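PDB 3LIU: putative cell adhesion protein, which probably serves as a fimbrial (pilus) subunit of the FimA/Mfa1 family with a role in cell adhesion. Local coordinates for residues E111-L116 and I223-F228. Numbering follows the deposited sequence.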
loop_
_atom_site.group_PDB
_atom_site.type_symbol
_atom_site.label_atom_id
_atom_site.label_comp_id
_atom_site.label_asym_id
_atom_site.label_seq_id
_atom_site.Cartn_x
_atom_site.Cartn_y
_atom_site.Cartn_z
ATOM N N GLU A 111 -7.185 0.804 14.603
ATOM C CA GLU A 111 -8.287 0.870 13.614
ATOM C C GLU A 111 -8.500 2.247 13.002
ATOM O O GLU A 111 -9.336 2.370 12.107
ATOM C CB GLU A 111 -9.610 0.384 14.230
ATOM C CG GLU A 111 -9.655 -1.129 14.473
ATOM C CD GLU A 111 -9.845 -1.906 13.147
ATOM O OE1 GLU A 111 -10.452 -1.396 12.163
ATOM O OE2 GLU A 111 -9.352 -3.033 13.074
ATOM N N THR A 112 -7.793 3.272 13.471
ATOM C CA THR A 112 -7.875 4.584 12.879
ATOM C C THR A 112 -7.705 4.547 11.349
ATOM O O THR A 112 -6.814 3.897 10.835
ATOM C CB THR A 112 -6.837 5.552 13.483
ATOM O OG1 THR A 112 -7.071 5.660 14.875
ATOM C CG2 THR A 112 -6.974 6.923 12.883
ATOM N N THR A 113 -8.607 5.214 10.633
ATOM C CA THR A 113 -8.614 5.142 9.178
ATOM C C THR A 113 -7.605 6.133 8.596
ATOM O O THR A 113 -7.660 7.313 8.913
ATOM C CB THR A 113 -10.000 5.415 8.609
ATOM O OG1 THR A 113 -10.890 4.383 9.068
ATOM C CG2 THR A 113 -9.946 5.396 7.054
ATOM N N ILE A 114 -6.699 5.666 7.737
ATOM C CA ILE A 114 -5.796 6.600 7.011
ATOM C C ILE A 114 -6.285 6.712 5.545
ATOM O O ILE A 114 -7.019 5.825 5.063
ATOM C CB ILE A 114 -4.273 6.182 7.118
ATOM C CG1 ILE A 114 -4.072 4.738 6.654
ATOM C CG2 ILE A 114 -3.744 6.533 8.551
ATOM C CD1 ILE A 114 -2.558 4.137 6.678
ATOM N N ASN A 115 -5.892 7.791 4.857
ATOM C CA ASN A 115 -6.396 8.136 3.524
ATOM C C ASN A 115 -5.272 8.181 2.501
ATOM O O ASN A 115 -4.216 8.777 2.732
ATOM C CB ASN A 115 -7.114 9.470 3.564
ATOM C CG ASN A 115 -8.215 9.484 4.581
ATOM O OD1 ASN A 115 -9.264 8.834 4.392
ATOM N ND2 ASN A 115 -7.983 10.187 5.691
ATOM N N LEU A 116 -5.498 7.504 1.390
ATOM C CA LEU A 116 -4.444 7.225 0.395
ATOM C C LEU A 116 -3.886 8.489 -0.209
ATOM O O LEU A 116 -2.700 8.568 -0.447
ATOM C CB LEU A 116 -4.955 6.273 -0.706
ATOM C CG LEU A 116 -3.890 5.814 -1.715
ATOM C CD1 LEU A 116 -2.687 5.109 -1.001
ATOM C CD2 LEU A 116 -4.490 4.827 -2.785
ATOM N N ILE A 223 -4.177 -4.887 7.566
ATOM C CA ILE A 223 -4.715 -3.598 7.940
ATOM C C ILE A 223 -5.802 -3.174 6.945
ATOM O O ILE A 223 -6.251 -2.031 6.938
ATOM C CB ILE A 223 -3.612 -2.496 7.982
ATOM C CG1 ILE A 223 -2.814 -2.486 6.687
ATOM C CG2 ILE A 223 -2.728 -2.678 9.254
ATOM C CD1 ILE A 223 -1.719 -1.386 6.565
ATOM N N GLU A 224 -6.175 -4.088 6.064
ATOM C CA GLU A 224 -7.198 -3.854 5.052
ATOM C C GLU A 224 -8.525 -3.517 5.688
ATOM O O GLU A 224 -8.938 -4.155 6.669
ATOM C CB GLU A 224 -7.403 -5.128 4.200
ATOM C CG GLU A 224 -8.446 -4.965 3.049
ATOM C CD GLU A 224 -8.551 -6.204 2.161
ATOM O OE1 GLU A 224 -7.906 -7.213 2.476
ATOM O OE2 GLU A 224 -9.249 -6.156 1.121
ATOM N N LYS A 225 -9.223 -2.555 5.097
ATOM C CA LYS A 225 -10.597 -2.237 5.496
ATOM C C LYS A 225 -11.580 -3.022 4.642
ATOM O O LYS A 225 -11.486 -3.013 3.410
ATOM C CB LYS A 225 -10.894 -0.765 5.280
ATOM C CG LYS A 225 -10.245 0.220 6.253
ATOM C CD LYS A 225 -10.496 -0.130 7.727
ATOM C CE LYS A 225 -10.259 1.101 8.619
ATOM N NZ LYS A 225 -10.304 0.797 10.073
ATOM N N ASP A 226 -12.523 -3.703 5.301
ATOM C CA ASP A 226 -13.648 -4.290 4.606
ATOM C C ASP A 226 -14.483 -3.180 4.005
ATOM O O ASP A 226 -14.610 -2.106 4.590
ATOM C CB ASP A 226 -14.531 -5.079 5.562
ATOM C CG ASP A 226 -13.907 -6.336 6.027
ATOM O OD1 ASP A 226 -12.854 -6.743 5.528
ATOM O OD2 ASP A 226 -14.499 -6.950 6.896
ATOM N N PHE A 227 -15.063 -3.445 2.845
ATOM C CA PHE A 227 -15.959 -2.489 2.156
ATOM C C PHE A 227 -17.372 -3.037 2.135
ATOM O O PHE A 227 -17.580 -4.240 2.257
ATOM C CB PHE A 227 -15.476 -2.226 0.727
ATOM C CG PHE A 227 -14.433 -1.140 0.588
ATOM C CD1 PHE A 227 -13.395 -0.975 1.534
ATOM C CD2 PHE A 227 -14.425 -0.349 -0.549
ATOM C CE1 PHE A 227 -12.390 -0.023 1.339
ATOM C CE2 PHE A 227 -13.423 0.623 -0.765
ATOM C CZ PHE A 227 -12.413 0.795 0.155
ATOM N N PHE A 228 -18.346 -2.146 1.974
ATOM C CA PHE A 228 -19.753 -2.523 1.981
ATOM C C PHE A 228 -20.157 -3.248 3.290
ATOM O O PHE A 228 -19.653 -2.881 4.361
ATOM C CB PHE A 228 -20.087 -3.288 0.695
ATOM C CG PHE A 228 -19.864 -2.463 -0.536
ATOM C CD1 PHE A 228 -20.696 -1.380 -0.811
ATOM C CD2 PHE A 228 -18.790 -2.689 -1.354
ATOM C CE1 PHE A 228 -20.462 -0.560 -1.910
ATOM C CE2 PHE A 228 -18.567 -1.885 -2.479
ATOM C CZ PHE A 228 -19.397 -0.834 -2.754
#
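K225 reaches from segment 223-228, part of the loop between strands 193-213 and 238-240, to E111 at the N-terminal end of segment 111-116. Its CB points toward that segment, but CB, CG and CD stay more than 4.5 Å from every atom of it. The chain bends once, at CB-CG (chi2 -52°), and then runs nearly extended, which carries the amine up to the residues just ahead of strand 113-115. CE is the first atom to touch: it lies 3.4 Å from T113 OG1, a contact of a methylene with a hydroxyl oxygen. NZ then donates to E111 O at 2.7 Å. It comes in at 136° to the C=O bond, tilted 22° from the carbonyl plane. The E111 side chain is bent at CB-CG, and this brings OE1 to the same amine, in a salt bridge with NZ at 3.0 Å. As a hydrogen bond this second link is weak. S213 OG also bonds to NZ, so the amine has three oxygen partners on a largely buried residue. With a methionine here, E111 O and S213 OG would probably lose a bond partner, and the E111 carboxylate the positive charge it faces. The arrangement is a buried lysine joining a long loop, by salt bridge and carbonyl bond, to the lead-in of a short strand that pairs antiparallel with 193-213 in this FimA/Mfa1-family fimbrillin.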